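Long-range contacts in short-chain dehydrogenase/reductase SDR (PDB 3GUY), which probably catalyses NAD(P)(H)-dependent oxidation or reduction on a Rossmann-fold scaffold, as other short-chain dehydrogenases/reductases do: residues A18-D22 with C44-N48; S34-S39 with G50-R54; I72-H78 with P122-I128; K167-P173 with Y214-V220. The protein carries 2 engineered substitutions. The contacts are given in a common frame with arbitrary orientation. Numbering follows the deposited sequence.

How the contacts relate
Contacts 2, 3 and 4 sample one Rossmann sheet; contact 1 lies on a helix beside it. Contacts 2 and 4 lie at its two ends within the chain, their centres about 26 Å apart, with contact 3 between them. Contacts 3 and 4 share neighbouring strands, with centres about 12 Å apart; Val125 O and Ile169 N are 2.8 Å apart. Contact 1 ties helix 12-23 to the loop that leads into contact 2, and touches contact 3 where Tyr21 OH comes within 4.1 Å of Val77 CG2. In short-chain dehydrogenases the cofactor lies across the C-terminal ends of these strands; by analogy, the turn before helix 12-23 and the start of helix 35-42 should border the adenosine half.

Contact 1: residues A18-D22 with C44-N48; sequences AKLYD and CLSNN
Segment 44-48 is an irregular loop running past the C-terminal part of helix 12-23, of which 18-22 is an alpha-helical turn (Asp22 N to Ala18 O, 2.9 Å). The closest CA pair is Asp22 with Asn47, 5.8 Å. Cys44 comes first, its SG 4.4 Å from CE of the extended Lys19 side chain. Leu45 (phi/psi -97/159; chi1 m, chi2 t) lays its CD2 4.0 Å from Lys19 CA and its CD1 4.4 Å from Ala18 CB. At Ser46 the loop turns polar: Ser46 N donates to Asp22 OD2 at 3.1 Å, with a weak second bond to Asp22 OD1 at 3.2 Å. Asn47 N donates to Asp22 OD1 at 2.8 Å (158°), so one carboxylate, held at chi1 t, receives two consecutive backbone amides. Asn47 also donates from its side chain (chi1 m), ND2 giving a 2.9 Å bond to Asp22 O. These bonds join the C-terminal turn of helix 12-23 to the loop between helix 35-42 and strand 51-53 of the Rossmann fold. Asn48 OD1 accepts from Gly50 N and its ND2 bonds Thr28 OG1. Leu45 and Ala18 rest on Leu30 of strand 28-32, Leu20 on helix 196-207, and Tyr21 on strand 4-7 and, edge-to-face, His204.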
loop_
_atom_site.group_PDB
_atom_site.type_symbol
_atom_site.label_atom_id
_atom_site.label_comp_id
_atom_site.label_asym_id
_atom_site.label_seq_id
_atom_site.Cartn_x
_atom_site.Cartn_y
_atom_site.Cartn_z
ATOM N N ALA D 18 -2.425 -30.356 -5.420
ATOM C CA ALA D 18 -2.578 -31.417 -6.415
ATOM C C ALA D 18 -3.518 -32.522 -5.868
ATOM O O ALA D 18 -4.447 -32.955 -6.552
ATOM C CB ALA D 18 -1.206 -31.988 -6.850
ATOM N N LYS D 19 -3.292 -32.932 -4.621
ATOM C CA LYS D 19 -4.059 -34.018 -4.010
ATOM C C LYS D 19 -5.551 -33.680 -3.887
ATOM O O LYS D 19 -6.398 -34.547 -4.173
ATOM C CB LYS D 19 -3.472 -34.387 -2.654
ATOM C CG LYS D 19 -2.104 -34.952 -2.782
ATOM C CD LYS D 19 -1.436 -35.109 -1.449
ATOM C CE LYS D 19 -0.067 -35.730 -1.612
ATOM N NZ LYS D 19 0.529 -35.975 -0.262
ATOM N N LEU D 20 -5.886 -32.438 -3.504
ATOM C CA LEU D 20 -7.300 -32.047 -3.347
ATOM C C LEU D 20 -8.011 -31.948 -4.697
ATOM O O LEU D 20 -9.211 -32.294 -4.815
ATOM C CB LEU D 20 -7.457 -30.716 -2.581
ATOM C CG LEU D 20 -6.959 -30.566 -1.129
ATOM C CD1 LEU D 20 -7.146 -29.094 -0.731
ATOM C CD2 LEU D 20 -7.641 -31.473 -0.095
ATOM N N TYR D 21 -7.312 -31.473 -5.719
ATOM C CA TYR D 21 -7.914 -31.391 -7.056
ATOM C C TYR D 21 -8.097 -32.818 -7.628
ATOM O O TYR D 21 -9.132 -33.135 -8.181
ATOM C CB TYR D 21 -7.042 -30.597 -8.038
ATOM C CG TYR D 21 -7.095 -29.100 -7.940
ATOM C CD1 TYR D 21 -8.292 -28.401 -8.167
ATOM C CD2 TYR D 21 -5.948 -28.364 -7.658
ATOM C CE1 TYR D 21 -8.344 -27.019 -8.098
ATOM C CE2 TYR D 21 -5.993 -26.978 -7.587
ATOM C CZ TYR D 21 -7.189 -26.314 -7.819
ATOM O OH TYR D 21 -7.223 -24.942 -7.760
ATOM N N ASP D 22 -7.064 -33.653 -7.501
ATOM C CA ASP D 22 -7.132 -35.052 -7.923
ATOM C C ASP D 22 -8.295 -35.797 -7.240
ATOM O O ASP D 22 -9.127 -36.386 -7.924
ATOM C CB ASP D 22 -5.827 -35.758 -7.604
ATOM C CG ASP D 22 -5.829 -37.205 -8.049
ATOM O OD1 ASP D 22 -5.719 -37.425 -9.263
ATOM O OD2 ASP D 22 -5.919 -38.113 -7.188
ATOM N N CYS D 44 0.591 -40.911 -5.774
ATOM C CA CYS D 44 -0.587 -40.786 -4.891
ATOM C C CYS D 44 -1.867 -40.405 -5.630
ATOM O O CYS D 44 -2.950 -40.476 -5.051
ATOM C CB CYS D 44 -0.394 -39.714 -3.821
ATOM S SG CYS D 44 1.125 -39.789 -2.940
ATOM N N LEU D 45 -1.752 -39.967 -6.873
ATOM C CA LEU D 45 -2.887 -39.453 -7.604
ATOM C C LEU D 45 -3.443 -40.556 -8.476
ATOM O O LEU D 45 -2.738 -41.534 -8.766
ATOM C CB LEU D 45 -2.456 -38.260 -8.455
ATOM C CG LEU D 45 -1.618 -37.220 -7.693
ATOM C CD1 LEU D 45 -1.275 -36.047 -8.618
ATOM C CD2 LEU D 45 -2.319 -36.756 -6.405
ATOM N N SER D 46 -4.708 -40.414 -8.872
ATOM C CA SER D 46 -5.372 -41.383 -9.740
ATOM C C SER D 46 -5.909 -40.777 -11.056
ATOM O O SER D 46 -6.258 -41.521 -11.966
ATOM C CB SER D 46 -6.531 -42.028 -8.985
ATOM O OG SER D 46 -7.757 -41.487 -9.466
ATOM N N ASN D 47 -6.012 -39.447 -11.144
ATOM C CA ASN D 47 -6.458 -38.749 -12.383
ATOM C C ASN D 47 -5.374 -37.867 -13.027
ATOM O O ASN D 47 -5.625 -37.129 -13.989
ATOM C CB ASN D 47 -7.697 -37.940 -12.061
ATOM C CG ASN D 47 -8.713 -38.781 -11.312
ATOM O OD1 ASN D 47 -9.082 -39.862 -11.789
ATOM N ND2 ASN D 47 -9.092 -38.352 -10.115
ATOM N N ASN D 48 -4.160 -37.984 -12.509
ATOM C CA ASN D 48 -3.037 -37.224 -13.040
ATOM C C ASN D 48 -2.680 -37.621 -14.477
ATOM O O ASN D 48 -2.641 -38.816 -14.825
ATOM C CB ASN D 48 -1.815 -37.347 -12.118
ATOM C CG ASN D 48 -0.584 -36.712 -12.720
ATOM O OD1 ASN D 48 0.189 -37.403 -13.386
ATOM N ND2 ASN D 48 -0.450 -35.362 -12.586
#

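Contact 2: residues S34-S39 with G50-R54; sequences SESKLS and GYRAR. Engineered in segment 50-54: Arg54 (natural residue Cys).
Tyr51 lays one face of its ring against the backbone of helix 35-42, at Leu38 C and Ser39 N, with Leu38 CB 3.7 Å from Tyr51 CD1 and Glu35 CG near the ring edge, 4.0 Å from Tyr51 CE1. Its chi1 is p (59°). The helix and the weakly bonded strand 51-53 run nearly antiparallel, their axes 8.0 Å apart at 160°, with CA pairs Glu35-Ala53 at 5.1 Å and Leu38-Tyr51 at 6.7 Å. Ala53 CB abuts Glu35 N at 3.8 Å, and Leu38 CD1 (chi1 m, chi2 t) lies 3.7 Å from Ala53 N. Beside this apolar patch the polar groups are bridged: Ser39 OG and Tyr51 OH are 2.8 Å apart, one water joins Glu35 OE2 (2.7 Å) to Tyr51 OH (2.8 Å), and another donates to Glu35 OE1 (2.5 Å) and accepts from Ala53 N (2.9 Å). Ser34 is the N-cap, its OG accepting from Lys37 N at 3.2 Å. This is the helix-on-strand packing of a Rossmann beta-alpha-beta unit. The engineered Arg54 reaches Glu61 and Gln64 beyond it. Backbone bonds join the strand to Leu30 and Gly32 of the 28-32 side, and Leu38 and Tyr51 share Leu30 beneath the helix.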
loop_
_atom_site.group_PDB
_atom_site.type_symbol
_atom_site.label_atom_id
_atom_site.label_comp_id
_atom_site.label_asym_id
_atom_site.label_seq_id
_atom_site.Cartn_x
_atom_site.Cartn_y
_atom_site.Cartn_z
ATOM N N SER D 34 12.478 -31.545 -9.457
ATOM C CA SER D 34 12.865 -32.938 -9.259
ATOM C C SER D 34 11.852 -33.969 -9.758
ATOM O O SER D 34 10.842 -34.204 -9.113
ATOM C CB SER D 34 13.083 -33.177 -7.769
ATOM O OG SER D 34 13.487 -34.499 -7.524
ATOM N N GLU D 35 12.151 -34.605 -10.885
ATOM C CA GLU D 35 11.362 -35.733 -11.375
ATOM C C GLU D 35 11.219 -36.858 -10.321
ATOM O O GLU D 35 10.122 -37.442 -10.175
ATOM C CB GLU D 35 11.933 -36.244 -12.708
ATOM C CG GLU D 35 11.422 -37.601 -13.163
ATOM C CD GLU D 35 11.492 -37.797 -14.687
ATOM O OE1 GLU D 35 11.940 -36.858 -15.406
ATOM O OE2 GLU D 35 11.101 -38.902 -15.164
ATOM N N SER D 36 12.271 -37.133 -9.549
ATOM C CA SER D 36 12.138 -38.124 -8.459
ATOM C C SER D 36 11.010 -37.764 -7.479
ATOM O O SER D 36 10.080 -38.547 -7.275
ATOM C CB SER D 36 13.469 -38.343 -7.721
ATOM O OG SER D 36 14.370 -39.115 -8.528
ATOM N N LYS D 37 11.083 -36.579 -6.880
ATOM C CA LYS D 37 9.963 -36.054 -6.038
ATOM C C LYS D 37 8.562 -35.930 -6.752
ATOM O O LYS D 37 7.535 -36.284 -6.170
ATOM C CB LYS D 37 10.371 -34.717 -5.390
ATOM C CG LYS D 37 11.077 -34.874 -4.052
ATOM C CD LYS D 37 11.909 -33.630 -3.695
ATOM C CE LYS D 37 12.935 -33.942 -2.593
ATOM N NZ LYS D 37 14.345 -33.604 -2.986
ATOM N N LEU D 38 8.513 -35.425 -7.985
ATOM C CA LEU D 38 7.277 -35.421 -8.779
ATOM C C LEU D 38 6.618 -36.813 -8.916
ATOM O O LEU D 38 5.441 -36.976 -8.607
ATOM C CB LEU D 38 7.502 -34.802 -10.173
ATOM C CG LEU D 38 7.755 -33.283 -10.228
ATOM C CD1 LEU D 38 8.296 -32.844 -11.580
ATOM C CD2 LEU D 38 6.483 -32.481 -9.864
ATOM N N SER D 39 7.377 -37.813 -9.364
ATOM C CA SER D 39 6.935 -39.214 -9.355
ATOM C C SER D 39 6.192 -39.581 -8.077
ATOM O O SER D 39 5.077 -40.087 -8.141
ATOM C CB SER D 39 8.136 -40.166 -9.485
ATOM O OG SER D 39 8.537 -40.277 -10.832
ATOM N N GLY D 50 0.212 -36.484 -16.141
ATOM C CA GLY D 50 1.597 -36.179 -16.441
ATOM C C GLY D 50 2.235 -35.243 -15.443
ATOM O O GLY D 50 1.573 -34.622 -14.608
ATOM N N TYR D 51 3.550 -35.236 -15.514
ATOM C CA TYR D 51 4.409 -34.372 -14.745
ATOM C C TYR D 51 5.689 -34.190 -15.550
ATOM O O TYR D 51 6.066 -35.074 -16.359
ATOM C CB TYR D 51 4.735 -34.976 -13.389
ATOM C CG TYR D 51 5.422 -36.342 -13.398
ATOM C CD1 TYR D 51 6.809 -36.441 -13.395
ATOM C CD2 TYR D 51 4.680 -37.537 -13.358
ATOM C CE1 TYR D 51 7.454 -37.687 -13.379
ATOM C CE2 TYR D 51 5.315 -38.802 -13.344
ATOM C CZ TYR D 51 6.703 -38.862 -13.350
ATOM O OH TYR D 51 7.360 -40.071 -13.326
ATOM N N ARG D 52 6.365 -33.070 -15.346
ATOM C CA ARG D 52 7.625 -32.836 -16.037
ATOM C C ARG D 52 8.509 -31.938 -15.193
ATOM O O ARG D 52 8.071 -30.873 -14.762
ATOM C CB ARG D 52 7.346 -32.169 -17.361
ATOM C CG ARG D 52 8.515 -32.164 -18.289
ATOM C CD ARG D 52 8.116 -31.577 -19.577
ATOM N NE ARG D 52 9.227 -31.527 -20.523
ATOM C CZ ARG D 52 9.195 -30.871 -21.676
ATOM N NH1 ARG D 52 8.130 -30.167 -22.041
ATOM N NH2 ARG D 52 10.256 -30.898 -22.465
ATOM N N ALA D 53 9.729 -32.389 -14.940
ATOM C CA ALA D 53 10.731 -31.580 -14.253
ATOM C C ALA D 53 11.102 -30.419 -15.131
ATOM O O ALA D 53 11.456 -30.626 -16.300
ATOM C CB ALA D 53 11.975 -32.424 -13.953
ATOM N N ARG D 54 11.040 -29.192 -14.592
ATOM C CA ARG D 54 11.431 -28.006 -15.329
ATOM C C ARG D 54 12.110 -26.998 -14.401
ATOM O O ARG D 54 11.784 -26.925 -13.219
ATOM C CB ARG D 54 10.223 -27.311 -15.953
ATOM C CG ARG D 54 9.281 -28.155 -16.815
ATOM C CD ARG D 54 9.552 -28.044 -18.268
ATOM N NE ARG D 54 10.758 -28.773 -18.633
ATOM C CZ ARG D 54 11.405 -28.645 -19.794
ATOM N NH1 ARG D 54 12.473 -29.379 -20.020
ATOM N NH2 ARG D 54 10.997 -27.792 -20.723
HETATM O O HOH W 1 9.903 -41.036 -14.025
HETATM O O HOH W 2 10.650 -34.844 -16.212
#

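Contact 3: residues I72-H78 with P122-I128; sequences IPSTVVH and PVNVVMI
Val77 and Val126 form the apolar centre of two adjacent parallel strands of the Rossmann sheet, Val77 CG2 lying 3.9 Å from Val126 CB. On the same face Val77 CG1 meets Ile128 CD1 at 3.8 Å and Thr75 CG2 meets Val126 CG2 at 4.1 Å; Tyr21 of helix 12-23 packs here. The reverse face carries Val76, Val125, His78 and Met127, where Val76 CG2 touches Val123 CG1 at 4.2 Å and Met127 (m, m, m) curls its CE to 3.7 Å from His78 CD2. Leu114 and Ser106 of helix 93-118, the link between the strands, cover this face. The axes of 75-78 and 124-128 are 4.7 Å apart and 10° from parallel, paired Thr75-Asn124, Val76-Val125, Val77-Val126 and His78-Met127. Main-chain bonds zigzag between them: Val76 N to Asn124 O (3.0 Å), Val126 N to Val76 O (2.7 Å), His78 N to Val126 O (2.7 Å) and Ile128 N to His78 O (2.9 Å). His78 opens the sequence HSAG, which occupies the place of the NNAG motif of the family, at the strand end that in relatives faces the cofactor. At the other, polar end Asn124 OD1 accepts from Lys167 NZ, and Ser74 OG bonds to Leu3 O. There the ladder begins with Asn124 N donating to Ser74 O at 3.1 Å and 162°.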
loop_
_atom_site.group_PDB
_atom_site.type_symbol
_atom_site.label_atom_id
_atom_site.label_comp_id
_atom_site.label_asym_id
_atom_site.label_seq_id
_atom_site.Cartn_x
_atom_site.Cartn_y
_atom_site.Cartn_z
ATOM N N ILE D 72 -5.874 -27.098 -23.366
ATOM C CA ILE D 72 -5.780 -25.793 -22.772
ATOM C C ILE D 72 -6.092 -25.982 -21.289
ATOM O O ILE D 72 -7.130 -26.533 -20.939
ATOM C CB ILE D 72 -6.808 -24.839 -23.382
ATOM C CG1 ILE D 72 -6.577 -24.675 -24.886
ATOM C CG2 ILE D 72 -6.785 -23.465 -22.715
ATOM C CD1 ILE D 72 -7.785 -24.076 -25.573
ATOM N N PRO D 73 -5.204 -25.520 -20.408
ATOM C CA PRO D 73 -5.571 -25.665 -18.999
ATOM C C PRO D 73 -6.758 -24.788 -18.632
ATOM O O PRO D 73 -6.974 -23.741 -19.241
ATOM C CB PRO D 73 -4.315 -25.232 -18.253
ATOM C CG PRO D 73 -3.504 -24.482 -19.214
ATOM C CD PRO D 73 -3.855 -24.957 -20.589
ATOM N N SER D 74 -7.538 -25.243 -17.665
ATOM C CA SER D 74 -8.628 -24.436 -17.153
ATOM C C SER D 74 -8.151 -23.635 -15.924
ATOM O O SER D 74 -8.659 -22.556 -15.645
ATOM C CB SER D 74 -9.787 -25.338 -16.762
ATOM O OG SER D 74 -9.371 -26.257 -15.770
ATOM N N THR D 75 -7.192 -24.203 -15.193
ATOM C CA THR D 75 -6.522 -23.489 -14.099
ATOM C C THR D 75 -5.024 -23.753 -14.202
ATOM O O THR D 75 -4.589 -24.842 -14.622
ATOM C CB THR D 75 -7.065 -23.960 -12.714
ATOM O OG1 THR D 75 -8.494 -23.850 -12.717
ATOM C CG2 THR D 75 -6.521 -23.112 -11.559
ATOM N N VAL D 76 -4.252 -22.716 -13.868
ATOM C CA VAL D 76 -2.837 -22.831 -13.650
ATOM C C VAL D 76 -2.511 -22.224 -12.284
ATOM O O VAL D 76 -2.850 -21.072 -11.987
ATOM C CB VAL D 76 -2.005 -22.150 -14.746
ATOM C CG1 VAL D 76 -0.558 -22.355 -14.417
ATOM C CG2 VAL D 76 -2.385 -22.691 -16.168
ATOM N N VAL D 77 -1.906 -23.021 -11.440
ATOM C CA VAL D 77 -1.576 -22.580 -10.129
ATOM C C VAL D 77 -0.067 -22.451 -10.076
ATOM O O VAL D 77 0.658 -23.444 -10.189
ATOM C CB VAL D 77 -2.058 -23.526 -9.058
ATOM C CG1 VAL D 77 -1.553 -23.068 -7.688
ATOM C CG2 VAL D 77 -3.594 -23.615 -9.104
ATOM N N HIS D 78 0.416 -21.240 -9.871
ATOM C CA HIS D 78 1.856 -21.061 -9.751
ATOM C C HIS D 78 2.224 -20.972 -8.280
ATOM O O HIS D 78 1.894 -19.988 -7.625
ATOM C CB HIS D 78 2.307 -19.813 -10.536
ATOM C CG HIS D 78 3.786 -19.559 -10.488
ATOM N ND1 HIS D 78 4.707 -20.430 -11.018
ATOM C CD2 HIS D 78 4.508 -18.563 -9.910
ATOM C CE1 HIS D 78 5.935 -19.967 -10.813
ATOM N NE2 HIS D 78 5.844 -18.839 -10.131
ATOM N N PRO D 122 -10.707 -18.703 -21.149
ATOM C CA PRO D 122 -11.115 -18.536 -19.739
ATOM C C PRO D 122 -10.214 -19.381 -18.817
ATOM O O PRO D 122 -10.566 -20.471 -18.421
ATOM C CB PRO D 122 -12.571 -19.013 -19.739
ATOM C CG PRO D 122 -12.587 -20.112 -20.824
ATOM C CD PRO D 122 -11.555 -19.674 -21.875
ATOM N N VAL D 123 -9.024 -18.893 -18.534
ATOM C CA VAL D 123 -8.106 -19.612 -17.654
ATOM C C VAL D 123 -8.046 -18.823 -16.336
ATOM O O VAL D 123 -8.178 -17.624 -16.342
ATOM C CB VAL D 123 -6.696 -19.769 -18.282
ATOM C CG1 VAL D 123 -5.742 -20.535 -17.329
ATOM C CG2 VAL D 123 -6.782 -20.501 -19.588
ATOM N N ASN D 124 -7.938 -19.521 -15.218
ATOM C CA ASN D 124 -7.770 -18.878 -13.912
ATOM C C ASN D 124 -6.332 -19.114 -13.541
ATOM O O ASN D 124 -5.908 -20.263 -13.389
ATOM C CB ASN D 124 -8.695 -19.492 -12.831
ATOM C CG ASN D 124 -10.138 -18.973 -12.914
ATOM O OD1 ASN D 124 -10.413 -17.901 -13.499
ATOM N ND2 ASN D 124 -11.082 -19.751 -12.329
ATOM N N VAL D 125 -5.555 -18.034 -13.472
ATOM C CA VAL D 125 -4.169 -18.145 -13.111
ATOM C C VAL D 125 -4.054 -17.795 -11.639
ATOM O O VAL D 125 -4.336 -16.681 -11.247
ATOM C CB VAL D 125 -3.328 -17.233 -13.996
ATOM C CG1 VAL D 125 -1.909 -17.294 -13.576
ATOM C CG2 VAL D 125 -3.493 -17.697 -15.472
ATOM N N VAL D 126 -3.694 -18.768 -10.834
ATOM C CA VAL D 126 -3.588 -18.579 -9.415
ATOM C C VAL D 126 -2.121 -18.338 -9.086
ATOM O O VAL D 126 -1.299 -19.263 -9.062
ATOM C CB VAL D 126 -4.114 -19.773 -8.623
ATOM C CG1 VAL D 126 -3.927 -19.520 -7.102
ATOM C CG2 VAL D 126 -5.596 -20.077 -8.996
ATOM N N MET D 127 -1.805 -17.089 -8.769
ATOM C CA MET D 127 -0.420 -16.746 -8.400
ATOM C C MET D 127 -0.194 -16.761 -6.881
ATOM O O MET D 127 -0.673 -15.903 -6.153
ATOM C CB MET D 127 -0.078 -15.403 -9.017
ATOM C CG MET D 127 -0.150 -15.380 -10.579
ATOM S SD MET D 127 1.152 -16.344 -11.471
ATOM C CE MET D 127 2.544 -15.506 -10.589
ATOM N N ILE D 128 0.570 -17.728 -6.386
ATOM C CA ILE D 128 0.801 -17.810 -4.954
ATOM C C ILE D 128 2.054 -17.028 -4.580
ATOM O O ILE D 128 3.151 -17.278 -5.112
ATOM C CB ILE D 128 0.874 -19.240 -4.453
ATOM C CG1 ILE D 128 -0.449 -19.976 -4.815
ATOM C CG2 ILE D 128 1.138 -19.262 -2.956
ATOM C CD1 ILE D 128 -0.422 -21.393 -4.459
#

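Contact 4: residues K167-P173 with Y214-V220; sequences KIIAVYP and YVSDITV
The last two parallel strands of the Rossmann sheet, 167-174 and 214-222, pair here with axes 4.6 Å apart at 26°, in the register Ala170-Asp217, Val171-Ile218, Tyr172-Thr219 and Pro173-Val220. Four main-chain bonds satisfy the ladder: Ala170 N to Ser216 O (2.9 Å), Ile218 N to Ala170 O (2.9 Å), Tyr172 N to Ile218 O (2.8 Å) and Val220 N to Tyr172 O (3.2 Å). On the other edge, backbone bonds join Lys167, Ile169 and Val171 to Val123, Val125 and Met127. At the ladder's start Ser216 takes helix-like angles (-87/-24); N-terminal to it the strands diverge, and one water donates to Ile168 O and bonds Tyr214 OH (both 2.8 Å). Ile168 O also accepts from Arg158 NH1. Asp217 OD1 has a salt bridge with Arg158 and takes a 2.6 Å bond from a second water, which accepts from Tyr172 OH at 2.6 Å; that hydroxyl also bonds Lys151 NZ weakly. Val171 CG1 meets Ile218 CG2 at 3.9 Å beneath helix 196-207. Along the outer edge of 214-220 an antiparallel ladder with the second subunit carries the sheet across the interface, and Ser216 OG bonds Asn221 of that subunit. Lys167 NZ, hydrogen-bonded to Asn124, makes a cation-pi contact over the Tyr214 ring face, 4.6 Å from its centroid, with Lys167 CE in CH-pi contact at 3.6 Å.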
loop_
_atom_site.group_PDB
_atom_site.type_symbol
_atom_site.label_atom_id
_atom_site.label_comp_id
_atom_site.label_asym_id
_atom_site.label_seq_id
_atom_site.Cartn_x
_atom_site.Cartn_y
_atom_site.Cartn_z
ATOM N N LYS D 167 -8.116 -14.494 -15.960
ATOM C CA LYS D 167 -8.140 -13.765 -14.701
ATOM C C LYS D 167 -6.951 -14.178 -13.860
ATOM O O LYS D 167 -6.532 -15.307 -13.915
ATOM C CB LYS D 167 -9.398 -14.176 -13.929
ATOM C CG LYS D 167 -10.546 -13.250 -14.146
ATOM C CD LYS D 167 -11.884 -13.864 -13.743
ATOM C CE LYS D 167 -11.822 -14.926 -12.644
ATOM N NZ LYS D 167 -12.464 -16.174 -13.163
ATOM N N ILE D 168 -6.438 -13.264 -13.047
ATOM C CA ILE D 168 -5.394 -13.646 -12.106
ATOM C C ILE D 168 -5.930 -13.578 -10.654
ATOM O O ILE D 168 -6.505 -12.587 -10.243
ATOM C CB ILE D 168 -4.141 -12.744 -12.253
ATOM C CG1 ILE D 168 -3.486 -12.920 -13.624
ATOM C CG2 ILE D 168 -3.104 -13.098 -11.201
ATOM C CD1 ILE D 168 -2.404 -11.856 -13.920
ATOM N N ILE D 169 -5.718 -14.651 -9.915
ATOM C CA ILE D 169 -6.135 -14.794 -8.496
ATOM C C ILE D 169 -4.860 -14.702 -7.662
ATOM O O ILE D 169 -3.860 -15.358 -7.964
ATOM C CB ILE D 169 -6.828 -16.149 -8.195
ATOM C CG1 ILE D 169 -7.947 -16.449 -9.219
ATOM C CG2 ILE D 169 -7.340 -16.255 -6.700
ATOM C CD1 ILE D 169 -8.872 -15.389 -9.392
ATOM N N ALA D 170 -4.872 -13.793 -6.693
ATOM C CA ALA D 170 -3.668 -13.537 -5.878
ATOM C C ALA D 170 -3.850 -14.200 -4.537
ATOM O O ALA D 170 -4.852 -14.025 -3.883
ATOM C CB ALA D 170 -3.418 -12.025 -5.711
ATOM N N VAL D 171 -2.883 -14.990 -4.131
ATOM C CA VAL D 171 -2.948 -15.697 -2.872
ATOM C C VAL D 171 -1.692 -15.355 -2.086
ATOM O O VAL D 171 -0.589 -15.405 -2.653
ATOM C CB VAL D 171 -2.973 -17.230 -3.099
ATOM C CG1 VAL D 171 -3.125 -17.932 -1.778
ATOM C CG2 VAL D 171 -4.074 -17.625 -4.162
ATOM N N TYR D 172 -1.875 -15.013 -0.800
ATOM C CA TYR D 172 -0.798 -14.565 0.085
ATOM C C TYR D 172 -0.788 -15.374 1.363
ATOM O O TYR D 172 -1.496 -15.036 2.318
ATOM C CB TYR D 172 -0.934 -13.079 0.450
ATOM C CG TYR D 172 -1.053 -12.142 -0.733
ATOM C CD1 TYR D 172 0.075 -11.614 -1.356
ATOM C CD2 TYR D 172 -2.287 -11.823 -1.260
ATOM C CE1 TYR D 172 -0.029 -10.752 -2.441
ATOM C CE2 TYR D 172 -2.410 -10.950 -2.380
ATOM C CZ TYR D 172 -1.273 -10.410 -2.940
ATOM O OH TYR D 172 -1.412 -9.598 -4.041
ATOM N N PRO D 173 -0.037 -16.479 1.377
ATOM C CA PRO D 173 0.082 -17.233 2.597
ATOM C C PRO D 173 1.120 -16.657 3.534
ATOM O O PRO D 173 2.156 -16.132 3.088
ATOM C CB PRO D 173 0.530 -18.615 2.139
ATOM C CG PRO D 173 0.777 -18.528 0.709
ATOM C CD PRO D 173 0.402 -17.223 0.183
ATOM N N TYR D 214 -16.389 -14.133 -7.564
ATOM C CA TYR D 214 -15.213 -14.989 -7.329
ATOM C C TYR D 214 -14.223 -14.312 -6.354
ATOM O O TYR D 214 -14.297 -13.104 -6.137
ATOM C CB TYR D 214 -14.510 -15.382 -8.640
ATOM C CG TYR D 214 -13.708 -14.260 -9.220
ATOM C CD1 TYR D 214 -12.311 -14.275 -9.190
ATOM C CD2 TYR D 214 -14.333 -13.171 -9.776
ATOM C CE1 TYR D 214 -11.575 -13.234 -9.680
ATOM C CE2 TYR D 214 -13.595 -12.142 -10.298
ATOM C CZ TYR D 214 -12.225 -12.177 -10.252
ATOM O OH TYR D 214 -11.509 -11.140 -10.761
ATOM N N VAL D 215 -13.358 -15.116 -5.733
ATOM C CA VAL D 215 -12.358 -14.594 -4.792
ATOM C C VAL D 215 -11.154 -14.234 -5.665
ATOM O O VAL D 215 -10.482 -15.137 -6.195
ATOM C CB VAL D 215 -11.942 -15.623 -3.773
ATOM C CG1 VAL D 215 -10.646 -15.157 -3.028
ATOM C CG2 VAL D 215 -13.154 -15.941 -2.821
ATOM N N SER D 216 -10.894 -12.937 -5.781
ATOM C CA SER D 216 -9.755 -12.414 -6.578
ATOM C C SER D 216 -8.448 -12.335 -5.791
ATOM O O SER D 216 -7.372 -12.355 -6.352
ATOM C CB SER D 216 -10.113 -11.058 -7.186
ATOM O OG SER D 216 -10.522 -10.089 -6.236
ATOM N N ASP D 217 -8.539 -12.251 -4.475
ATOM C CA ASP D 217 -7.371 -12.066 -3.619
ATOM C C ASP D 217 -7.682 -12.697 -2.280
ATOM O O ASP D 217 -8.722 -12.423 -1.700
ATOM C CB ASP D 217 -7.041 -10.549 -3.424
ATOM C CG ASP D 217 -6.905 -9.752 -4.758
ATOM O OD1 ASP D 217 -5.737 -9.660 -5.254
ATOM O OD2 ASP D 217 -7.922 -9.211 -5.336
ATOM N N ILE D 218 -6.787 -13.525 -1.777
ATOM C CA ILE D 218 -6.974 -14.142 -0.509
ATOM C C ILE D 218 -5.661 -14.225 0.304
ATOM O O ILE D 218 -4.557 -14.480 -0.236
ATOM C CB ILE D 218 -7.646 -15.550 -0.690
ATOM C CG1 ILE D 218 -8.149 -16.078 0.651
ATOM C CG2 ILE D 218 -6.711 -16.506 -1.358
ATOM C CD1 ILE D 218 -9.055 -17.374 0.551
ATOM N N THR D 219 -5.771 -13.934 1.600
ATOM C CA THR D 219 -4.658 -14.032 2.514
ATOM C C THR D 219 -5.015 -15.100 3.572
ATOM O O THR D 219 -6.100 -15.128 4.130
ATOM C CB THR D 219 -4.325 -12.678 3.218
ATOM O OG1 THR D 219 -4.009 -11.723 2.257
ATOM C CG2 THR D 219 -3.106 -12.797 4.187
ATOM N N VAL D 220 -4.085 -15.963 3.863
ATOM C CA VAL D 220 -4.333 -17.044 4.798
ATOM C C VAL D 220 -3.146 -16.965 5.735
ATOM O O VAL D 220 -2.028 -16.755 5.278
ATOM C CB VAL D 220 -4.500 -18.387 3.997
ATOM C CG1 VAL D 220 -4.812 -19.506 4.860
ATOM C CG2 VAL D 220 -5.678 -18.283 3.020
HETATM O O HOH W 3 -8.758 -10.998 -10.771
HETATM O O HOH W 4 -3.560 -8.360 -4.655
#